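Local atomic coordinates of acyl carrier protein (Thermotoga maritima, PDB entry 1VKU), a protein that probably carries the growing fatty acyl chain during fatty acid biosynthesis, as a member of the acyl carrier protein family. Residues A[19-22]-A[23-26]; A[47-50]-A[51-54]. One frame throughout, in Å; residues are numbered along the deposited sequence.

Contact 1 (A[19-22]-A[23-26]); sequences IAKF and VEIA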
loop_
_atom_site.group_PDB
_atom_site.type_symbol
_atom_site.label_atom_id
_atom_site.label_comp_id
_atom_site.label_asym_id
_atom_site.label_seq_id
_atom_site.Cartn_x
_atom_site.Cartn_y
_atom_site.Cartn_z
ATOM N N ILE A 19 5.559 3.987 2.590
ATOM C CA ILE A 19 6.039 2.713 3.119
ATOM C C ILE A 19 5.806 2.661 4.628
ATOM O O ILE A 19 5.412 1.627 5.176
ATOM C CB ILE A 19 7.515 2.467 2.720
ATOM C CG1 ILE A 19 7.586 2.219 1.219
ATOM C CG2 ILE A 19 8.073 1.276 3.452
ATOM C CD1 ILE A 19 9.010 2.363 0.610
ATOM N N ALA A 20 6.061 3.777 5.308
ATOM C CA ALA A 20 5.878 3.802 6.743
ATOM C C ALA A 20 4.412 3.598 7.099
ATOM O O ALA A 20 4.118 2.957 8.099
ATOM C CB ALA A 20 6.416 5.120 7.358
ATOM N N LYS A 21 3.503 4.163 6.300
ATOM C CA LYS A 21 2.080 3.979 6.508
ATOM C C LYS A 21 1.675 2.509 6.263
ATOM O O LYS A 21 0.965 1.911 7.063
ATOM C CB LYS A 21 1.278 4.903 5.568
ATOM C CG LYS A 21 -0.175 4.941 5.889
ATOM C CD LYS A 21 -0.327 5.682 7.188
ATOM C CE LYS A 21 -1.718 5.663 7.618
ATOM N NZ LYS A 21 -1.760 6.253 8.932
ATOM N N PHE A 22 2.166 1.933 5.169
ATOM C CA PHE A 22 1.994 0.517 4.917
ATOM C C PHE A 22 2.422 -0.315 6.150
ATOM O O PHE A 22 1.669 -1.145 6.611
ATOM C CB PHE A 22 2.802 0.124 3.694
ATOM C CG PHE A 22 2.969 -1.350 3.502
ATOM C CD1 PHE A 22 1.926 -2.235 3.735
ATOM C CD2 PHE A 22 4.177 -1.852 3.049
ATOM C CE1 PHE A 22 2.094 -3.594 3.550
ATOM C CE2 PHE A 22 4.352 -3.216 2.856
ATOM C CZ PHE A 22 3.317 -4.087 3.110
ATOM N N VAL A 23 3.611 -0.070 6.697
ATOM C CA VAL A 23 4.094 -0.835 7.864
ATOM C C VAL A 23 3.167 -0.658 9.081
ATOM O O VAL A 23 2.871 -1.624 9.798
ATOM C CB VAL A 23 5.549 -0.486 8.160
ATOM C CG1 VAL A 23 6.053 -1.093 9.479
ATOM C CG2 VAL A 23 6.390 -0.989 7.031
ATOM N N GLU A 24 2.692 0.563 9.296
ATOM C CA GLU A 24 1.852 0.878 10.452
ATOM C C GLU A 24 0.499 0.198 10.349
ATOM O O GLU A 24 -0.002 -0.379 11.325
ATOM C CB GLU A 24 1.679 2.399 10.564
ATOM C CG GLU A 24 0.544 2.897 11.455
ATOM C CD GLU A 24 0.097 4.321 11.089
ATOM O OE1 GLU A 24 0.936 5.153 10.653
ATOM O OE2 GLU A 24 -1.117 4.616 11.211
ATOM N N ILE A 25 -0.092 0.269 9.167
ATOM C CA ILE A 25 -1.365 -0.391 8.905
ATOM C C ILE A 25 -1.214 -1.904 9.029
ATOM O O ILE A 25 -2.025 -2.548 9.660
ATOM C CB ILE A 25 -1.893 -0.038 7.503
ATOM C CG1 ILE A 25 -2.418 1.401 7.457
ATOM C CG2 ILE A 25 -2.990 -1.015 7.111
ATOM C CD1 ILE A 25 -2.644 1.896 6.073
ATOM N N ALA A 26 -0.165 -2.477 8.437
ATOM C CA ALA A 26 0.057 -3.931 8.553
ATOM C C ALA A 26 0.125 -4.351 10.007
ATOM O O ALA A 26 -0.454 -5.341 10.412
ATOM C CB ALA A 26 1.332 -4.336 7.810
#
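Val23, Glu24, Ile25 and Ala26 each donate their backbone N-H to the carbonyl oxygen four residues earlier, the i to i+4 pattern of an alpha helix, with Ile25 N to Lys21 O measuring 2.9 Å and nearly straight at 172°. Over this turn the side chains of Lys21 and Glu24 are joined by a salt bridge of 2.9 Å from Lys21 NZ to Glu24 OE2. The ammonium nitrogen stands above the carboxylate plane, 37° out of it, and the second oxygen, Glu24 OE1, is farther away at 3.4 Å from Lys21 NZ. With CG anti to the backbone N, the lysine chain starts along the helix towards the later residues, and its bend at chi2 (70°) lets the aliphatic part run past the carboxylate, so that Lys21 CD comes to 3.7 Å from Glu24 OE1. The same chain also touches Ile25, whose CD1 lies 3.9 Å from Lys21 CG. A methionine in place of Lys21 would probably leave the Glu24 carboxylate without its positive mate and free to turn.

The helix, 14-28, is the first of the acyl carrier protein helical bundle, and a different side of it faces the core. Phe22 is buried there among Leu56 and Phe60 of helix 50-64 and Val79 of helix 79-92, and its ring meets that of Phe43. Within the helix the ring reaches the next turn only loosely, Phe22 CE1 lying 4.4 Å from Ala26 CB. Ala26 CB also sits 3.4 Å from Phe22 O, the carbonyl oxygen that accepts from Ala26 N. Ile25, one residue before it, is also buried and packs on Phe59.

Contact 2 (A[47-50]-A[51-54]); sequences GFDS and IDVI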
loop_
_atom_site.group_PDB
_atom_site.type_symbol
_atom_site.label_atom_id
_atom_site.label_comp_id
_atom_site.label_asym_id
_atom_site.label_seq_id
_atom_site.Cartn_x
_atom_site.Cartn_y
_atom_site.Cartn_z
ATOM N N GLY A 47 4.148 -12.399 2.979
ATOM C CA GLY A 47 3.050 -13.179 3.557
ATOM C C GLY A 47 1.665 -12.582 3.398
ATOM O O GLY A 47 0.801 -12.854 4.198
ATOM N N PHE A 48 1.455 -11.740 2.393
ATOM C CA PHE A 48 0.119 -11.198 2.153
ATOM C C PHE A 48 -0.491 -11.993 1.024
ATOM O O PHE A 48 0.099 -12.086 -0.059
ATOM C CB PHE A 48 0.172 -9.725 1.737
ATOM C CG PHE A 48 0.557 -8.781 2.843
ATOM C CD1 PHE A 48 1.877 -8.726 3.311
ATOM C CD2 PHE A 48 -0.375 -7.914 3.380
ATOM C CE1 PHE A 48 2.235 -7.834 4.332
ATOM C CE2 PHE A 48 -0.032 -7.021 4.395
ATOM C CZ PHE A 48 1.264 -6.977 4.876
ATOM N N ASP A 49 -1.664 -12.562 1.252
ATOM C CA ASP A 49 -2.376 -13.203 0.158
ATOM C C ASP A 49 -3.319 -12.203 -0.521
ATOM O O ASP A 49 -3.297 -11.017 -0.219
ATOM C CB ASP A 49 -3.090 -14.479 0.607
ATOM C CG ASP A 49 -4.363 -14.210 1.409
ATOM O OD1 ASP A 49 -4.673 -13.050 1.729
ATOM O OD2 ASP A 49 -5.143 -15.111 1.761
ATOM N N SER A 50 -4.124 -12.694 -1.455
ATOM C CA SER A 50 -4.925 -11.837 -2.314
ATOM C C SER A 50 -5.953 -11.074 -1.490
ATOM O O SER A 50 -6.238 -9.913 -1.785
ATOM C CB SER A 50 -5.593 -12.654 -3.432
ATOM O OG SER A 50 -6.425 -13.684 -2.890
ATOM N N ILE A 51 -6.471 -11.730 -0.447
ATOM C CA ILE A 51 -7.452 -11.159 0.465
ATOM C C ILE A 51 -6.791 -10.102 1.329
ATOM O O ILE A 51 -7.391 -9.089 1.613
ATOM C CB ILE A 51 -8.083 -12.246 1.353
ATOM C CG1 ILE A 51 -8.871 -13.256 0.502
ATOM C CG2 ILE A 51 -8.976 -11.609 2.420
ATOM C CD1 ILE A 51 -9.470 -14.391 1.293
ATOM N N ASP A 52 -5.555 -10.342 1.735
ATOM C CA ASP A 52 -4.814 -9.358 2.513
ATOM C C ASP A 52 -4.549 -8.092 1.688
ATOM O O ASP A 52 -4.589 -6.992 2.225
ATOM C CB ASP A 52 -3.467 -9.910 2.953
ATOM C CG ASP A 52 -3.575 -10.976 4.001
ATOM O OD1 ASP A 52 -4.544 -10.990 4.802
ATOM O OD2 ASP A 52 -2.696 -11.845 4.099
ATOM N N VAL A 53 -4.221 -8.262 0.410
ATOM C CA VAL A 53 -4.025 -7.122 -0.470
ATOM C C VAL A 53 -5.292 -6.273 -0.573
ATOM O O VAL A 53 -5.201 -5.060 -0.509
ATOM C CB VAL A 53 -3.513 -7.524 -1.829
ATOM C CG1 VAL A 53 -3.543 -6.331 -2.782
ATOM C CG2 VAL A 53 -2.101 -8.040 -1.689
ATOM N N ILE A 54 -6.454 -6.908 -0.742
ATOM C CA ILE A 54 -7.756 -6.213 -0.736
ATOM C C ILE A 54 -7.984 -5.440 0.576
ATOM O O ILE A 54 -8.387 -4.288 0.530
ATOM C CB ILE A 54 -8.910 -7.207 -0.992
ATOM C CG1 ILE A 54 -8.846 -7.740 -2.411
ATOM C CG2 ILE A 54 -10.277 -6.582 -0.659
ATOM C CD1 ILE A 54 -9.691 -8.969 -2.671
#
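Asp49 and Asp52 grip each other through two reciprocal bonds from side chain to backbone. Asp52 N donates to Asp49 OD1 at 2.8 Å, reaching the oxygen nearly along its C-O axis, while Asp49 N donates to Asp52 OD2 at 3.1 Å in a fairly straight bond. This second donor approaches on the anti side, 33° out of the carboxylate plane. Asp49 can cap because chi1 of 75° sets CG between its own backbone N and carbonyl carbon, folding the carboxylate back over the first turn. The cost is that Asp49 OD1 and Asp52 OD2 stand 3.3 Å apart; the two N-H donors probably offset part of the repulsion between the carboxylates.

Backbone bonds carry the turn onward, from Val53 N to Asp49 O at 3.0 Å and from Ile54 N to Ser50 O at 3.2 Å. Beneath the cap, Phe48 CD2 packs 3.7 Å from Asp52 CB, the ring plane standing 86° from the Asp52 carboxylate. The phenyl is buried against Met30 and Leu34 and meets Phe43 edge-to-face, which ties the cap to the interior. The reciprocal pair is a capping box with Asp49 as N-cap of helix 50-64, and exposed Ser50, the predicted phosphopantetheine attachment site, unmodified here, is the first residue after the cap.

How the contacts relate
From the N terminus, contact 1 comes first, within helix 14-28; the chain then passes through a long loop before contact 2, 47-50 with 51-54, opens helix 50-64. Each contact is local, between residues close along the chain, so neither closes a long loop, and they stand in series without nesting or crossing. Their centres are 14 Å apart, yet they touch: Phe48 CZ lies 3.7 Å from Phe22 CE1 and 3.9 Å from Ala26 CB. The ring of Phe43, from the intervening loop, meets both Phe22 and Phe48. These apolar contacts tie the inner side of the first helix to the segment leading into the second, where the predicted attachment serine sits.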